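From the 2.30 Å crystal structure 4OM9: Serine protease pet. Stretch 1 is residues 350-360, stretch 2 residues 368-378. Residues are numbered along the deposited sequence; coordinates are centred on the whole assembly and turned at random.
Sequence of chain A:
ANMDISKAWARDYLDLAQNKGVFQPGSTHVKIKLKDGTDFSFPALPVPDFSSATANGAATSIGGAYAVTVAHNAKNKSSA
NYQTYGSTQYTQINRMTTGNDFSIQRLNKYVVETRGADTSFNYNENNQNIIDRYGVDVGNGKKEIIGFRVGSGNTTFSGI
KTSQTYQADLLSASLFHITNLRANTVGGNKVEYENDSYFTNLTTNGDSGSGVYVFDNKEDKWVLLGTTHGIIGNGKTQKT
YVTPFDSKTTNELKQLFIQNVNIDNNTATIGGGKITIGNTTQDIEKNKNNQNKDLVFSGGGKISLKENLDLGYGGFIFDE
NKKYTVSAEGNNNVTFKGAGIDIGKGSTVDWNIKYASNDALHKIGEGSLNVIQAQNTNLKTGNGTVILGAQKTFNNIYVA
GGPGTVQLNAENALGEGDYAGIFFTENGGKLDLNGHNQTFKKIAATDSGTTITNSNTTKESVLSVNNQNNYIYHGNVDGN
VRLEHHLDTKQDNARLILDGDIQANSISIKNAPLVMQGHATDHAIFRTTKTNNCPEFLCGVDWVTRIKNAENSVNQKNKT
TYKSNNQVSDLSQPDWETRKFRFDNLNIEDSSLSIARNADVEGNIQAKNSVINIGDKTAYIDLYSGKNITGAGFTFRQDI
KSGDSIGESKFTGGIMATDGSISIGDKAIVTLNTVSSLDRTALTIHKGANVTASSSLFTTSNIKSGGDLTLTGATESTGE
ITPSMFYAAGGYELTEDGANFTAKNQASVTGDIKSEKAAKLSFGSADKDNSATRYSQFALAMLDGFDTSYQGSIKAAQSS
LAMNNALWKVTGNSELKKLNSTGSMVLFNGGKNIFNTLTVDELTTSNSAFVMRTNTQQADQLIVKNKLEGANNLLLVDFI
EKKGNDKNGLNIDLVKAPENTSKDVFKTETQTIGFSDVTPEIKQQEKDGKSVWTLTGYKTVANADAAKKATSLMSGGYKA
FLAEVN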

# COMPACT_ATOMS: atom_id res chain seq x y z
N ASP A 350 -0.04 18.20 -33.53
CA ASP A 350 1.34 18.69 -33.45
C ASP A 350 1.31 20.19 -33.19
O ASP A 350 0.85 20.98 -34.02
CB ASP A 350 2.13 18.35 -34.71
CG ASP A 350 2.46 16.88 -34.80
OD1 ASP A 350 2.37 16.18 -33.77
OD2 ASP A 350 2.79 16.41 -35.89
N TRP A 351 1.76 20.55 -32.01
CA TRP A 351 1.60 21.90 -31.54
C TRP A 351 2.91 22.62 -31.77
O TRP A 351 3.82 22.55 -30.94
CB TRP A 351 1.16 21.91 -30.06
CG TRP A 351 0.95 23.27 -29.49
CD1 TRP A 351 1.82 23.97 -28.70
CD2 TRP A 351 -0.21 24.12 -29.67
NE1 TRP A 351 1.28 25.20 -28.37
CE2 TRP A 351 0.05 25.31 -28.95
CE3 TRP A 351 -1.41 23.99 -30.37
CZ2 TRP A 351 -0.88 26.37 -28.92
CZ3 TRP A 351 -2.32 25.04 -30.33
CH2 TRP A 351 -2.05 26.21 -29.61
N ASN A 352 3.03 23.30 -32.91
CA ASN A 352 4.28 23.98 -33.24
C ASN A 352 4.11 25.49 -33.28
O ASN A 352 4.56 26.14 -34.19
CB ASN A 352 4.85 23.49 -34.58
CG ASN A 352 6.32 23.89 -34.76
OD1 ASN A 352 6.93 24.44 -33.85
ND2 ASN A 352 6.87 23.64 -35.94
N ILE A 353 3.46 26.02 -32.26
CA ILE A 353 3.47 27.45 -31.97
C ILE A 353 3.62 27.50 -30.46
O ILE A 353 3.64 26.46 -29.80
CB ILE A 353 2.16 28.19 -32.38
CG1 ILE A 353 0.97 27.58 -31.61
CG2 ILE A 353 1.93 28.11 -33.86
CD1 ILE A 353 -0.40 28.23 -31.88
N LYS A 354 3.66 28.72 -29.93
CA LYS A 354 3.60 28.92 -28.49
C LYS A 354 2.18 29.22 -28.04
O LYS A 354 1.44 29.97 -28.70
CB LYS A 354 4.52 30.07 -28.08
CG LYS A 354 6.00 29.78 -28.26
CD LYS A 354 6.82 30.83 -27.55
CE LYS A 354 8.32 30.60 -27.71
NZ LYS A 354 8.65 29.59 -28.76
N TYR A 355 1.77 28.62 -26.93
CA TYR A 355 0.59 29.11 -26.24
C TYR A 355 1.07 30.41 -25.60
O TYR A 355 2.23 30.52 -25.19
CB TYR A 355 0.02 28.11 -25.20
CG TYR A 355 -1.34 28.56 -24.73
CD1 TYR A 355 -2.48 28.27 -25.46
CD2 TYR A 355 -1.47 29.34 -23.59
CE1 TYR A 355 -3.73 28.74 -25.06
CE2 TYR A 355 -2.68 29.80 -23.17
CZ TYR A 355 -3.82 29.50 -23.91
OH TYR A 355 -5.03 29.98 -23.48
N ALA A 356 0.18 31.40 -25.55
CA ALA A 356 0.47 32.70 -24.93
C ALA A 356 1.11 32.57 -23.55
O ALA A 356 0.86 31.61 -22.83
CB ALA A 356 -0.83 33.52 -24.83
N SER A 357 1.92 33.56 -23.19
CA SER A 357 2.77 33.46 -22.02
C SER A 357 2.18 34.11 -20.77
O SER A 357 2.72 33.97 -19.67
CB SER A 357 4.14 34.09 -22.30
OG SER A 357 4.12 35.47 -21.99
N ASN A 358 1.09 34.85 -20.91
CA ASN A 358 0.46 35.39 -19.71
C ASN A 358 -0.77 34.58 -19.29
O ASN A 358 -1.57 35.02 -18.48
CB ASN A 358 0.11 36.87 -19.91
CG ASN A 358 -0.89 37.11 -21.04
OD1 ASN A 358 -1.11 36.24 -21.89
ND2 ASN A 358 -1.48 38.30 -21.06
N ASP A 359 -0.89 33.38 -19.85
CA ASP A 359 -2.07 32.55 -19.63
C ASP A 359 -1.69 31.08 -19.56
O ASP A 359 -0.75 30.65 -20.23
CB ASP A 359 -3.09 32.79 -20.75
CG ASP A 359 -4.47 32.23 -20.42
OD1 ASP A 359 -4.98 32.52 -19.32
OD2 ASP A 359 -5.04 31.51 -21.27
N ALA A 360 -2.42 30.30 -18.77
CA ALA A 360 -2.21 28.85 -18.75
C ALA A 360 -2.87 28.16 -19.91
O ALA A 360 -4.01 28.45 -20.26
CB ALA A 360 -2.72 28.24 -17.43
N SER A 368 -4.04 13.50 -28.10
CA SER A 368 -2.65 13.92 -27.84
C SER A 368 -2.24 15.31 -28.33
O SER A 368 -2.35 15.62 -29.51
CB SER A 368 -1.68 12.91 -28.49
OG SER A 368 -1.97 11.59 -28.09
N LEU A 369 -1.72 16.12 -27.41
CA LEU A 369 -1.04 17.35 -27.76
C LEU A 369 0.47 17.06 -27.83
O LEU A 369 1.09 16.70 -26.83
CB LEU A 369 -1.33 18.45 -26.74
CG LEU A 369 -0.88 19.85 -27.18
CD1 LEU A 369 -1.60 20.26 -28.44
CD2 LEU A 369 -1.10 20.88 -26.10
N ASN A 370 1.05 17.18 -29.02
CA ASN A 370 2.46 16.91 -29.24
C ASN A 370 3.24 18.22 -29.35
O ASN A 370 3.23 18.86 -30.38
CB ASN A 370 2.68 16.08 -30.50
CG ASN A 370 4.14 15.71 -30.70
OD1 ASN A 370 4.94 15.71 -29.76
ND2 ASN A 370 4.50 15.39 -31.95
N VAL A 371 3.89 18.61 -28.26
CA VAL A 371 4.46 19.94 -28.17
C VAL A 371 5.89 19.91 -28.70
O VAL A 371 6.78 19.41 -28.04
CB VAL A 371 4.44 20.47 -26.74
CG1 VAL A 371 4.66 21.96 -26.74
CG2 VAL A 371 3.07 20.14 -26.07
N ILE A 372 6.06 20.47 -29.91
CA ILE A 372 7.32 20.44 -30.66
C ILE A 372 8.32 21.52 -30.23
O ILE A 372 9.53 21.34 -30.37
CB ILE A 372 7.07 20.59 -32.18
CG1 ILE A 372 5.96 19.63 -32.63
CG2 ILE A 372 8.35 20.37 -32.99
CD1 ILE A 372 6.23 18.17 -32.26
N GLN A 373 7.82 22.63 -29.69
CA GLN A 373 8.70 23.71 -29.26
C GLN A 373 8.44 24.17 -27.81
O GLN A 373 7.37 23.97 -27.28
CB GLN A 373 8.59 24.91 -30.21
CG GLN A 373 7.19 25.51 -30.45
CD GLN A 373 7.23 26.77 -31.37
OE1 GLN A 373 7.47 27.87 -30.90
NE2 GLN A 373 7.03 26.57 -32.67
N ALA A 374 9.44 24.77 -27.18
CA ALA A 374 9.27 25.30 -25.83
C ALA A 374 8.18 26.37 -25.85
O ALA A 374 8.05 27.11 -26.84
CB ALA A 374 10.58 25.85 -25.27
N GLN A 375 7.46 26.48 -24.75
CA GLN A 375 6.24 27.28 -24.69
C GLN A 375 6.40 28.55 -23.88
O GLN A 375 5.66 29.51 -24.08
CB GLN A 375 5.11 26.45 -24.10
CG GLN A 375 4.72 25.28 -24.98
CD GLN A 375 4.07 25.73 -26.27
OE1 GLN A 375 2.93 26.23 -26.28
NE2 GLN A 375 4.79 25.55 -27.37
N ASN A 376 7.39 28.57 -22.98
CA ASN A 376 7.53 29.68 -22.04
C ASN A 376 6.18 30.03 -21.38
O ASN A 376 5.83 31.19 -21.20
CB ASN A 376 8.13 30.90 -22.76
CG ASN A 376 8.46 32.05 -21.80
OD1 ASN A 376 8.66 31.84 -20.60
ND2 ASN A 376 8.49 33.27 -22.34
N THR A 377 5.42 29.00 -21.01
CA THR A 377 4.19 29.22 -20.25
C THR A 377 3.87 27.97 -19.46
O THR A 377 4.61 27.00 -19.52
CB THR A 377 2.97 29.59 -21.17
OG1 THR A 377 1.95 30.25 -20.40
CG2 THR A 377 2.38 28.34 -21.81
N ASN A 378 2.75 28.01 -18.73
CA ASN A 378 2.34 26.90 -17.88
C ASN A 378 1.29 26.03 -18.54
O ASN A 378 0.50 26.50 -19.35
CB ASN A 378 1.83 27.40 -16.53
CG ASN A 378 2.90 28.16 -15.75
OD1 ASN A 378 4.10 28.00 -16.01
ND2 ASN A 378 2.48 28.97 -14.78
O HOH W 1 4.50 31.99 -24.65

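The two stretches begin side by side as parallel strands. Asp-350 pairs with Asn-370 and Trp-351 with Val-371. Trp-351 N donates to Asn-370 O at 2.8 Å, and Ile-372 N donates to Trp-351 O at 3.2 Å. Beyond this point the contact depends largely on side chains that reach backbone groups.

Asp-350 and Asn-370 lie on the same face of the sheet. Asp-350 is in the m rotamer and Asn-370 in t. With these rotamers the two ends meet, and Asn-370 ND2 donates to Asp-350 OD1 at 2.9 Å.

Trp-351 and Val-371 occupy the other face. The t rotamer of Trp-351, with chi2 near -100°, places the indole beside stretch 2. Its CB packs 3.6 Å from Leu-369 CD1. Val-371 CG1 lies at the ring edge, 4.0 Å from Trp-351 CD1. The same edge carries the polar nitrogen: Trp-351 NE1 donates to Gln-375 OE1 at 2.9 Å. The buried indole nitrogen thus has a partner.

Gln-375 is the main link after the strands. Its chi angles are m, m and -70°, so the side chain is folded rather than extended. This brings the amide, which is buried, up to the backbone of stretch 1. OE1 also accepts from Tyr-355 N at 2.7 Å, so one oxygen serves two donors. Gln-375 NE2 donates to Ile-353 O at 2.8 Å, and also to Gln-373 O at 3.0 Å within its own stretch. The amide therefore stands in for a backbone pairing partner, bonding to both Ile-353 O and Tyr-355 N. A water adds a bridge, donating to Tyr-355 O and Gln-375 O, each at 2.8 Å.

Gln-373 points toward stretch 1, with chi1 p and chi2 t. Gln-373 NE2 donates to Asn-352 OD1 at 2.4 Å, which is very short for a hydrogen bond. Lys-354 is m, t, t along its chain, with chi4 off a well at 13°. The chain is extended as far as CE, and its NZ reaches Gln-373 OE1 at 3.0 Å and Ala-374 O at 3.2 Å.

Thr-377 points toward stretch 1 in the t rotamer. Its OG1 lies 3.0 Å from Ala-356 O and 2.7 Å from Asp-359 O. The hydroxyl has one proton for these two acceptors, and the geometry does not settle which receives it. Thr-377 CG2 sits at the edge of the Tyr-355 ring, 4.1 Å from Tyr-355 CB. Tyr-355 is itself t, and its OH donates to Asp-359 OD2 at 2.7 Å, tying together the loop within stretch 1.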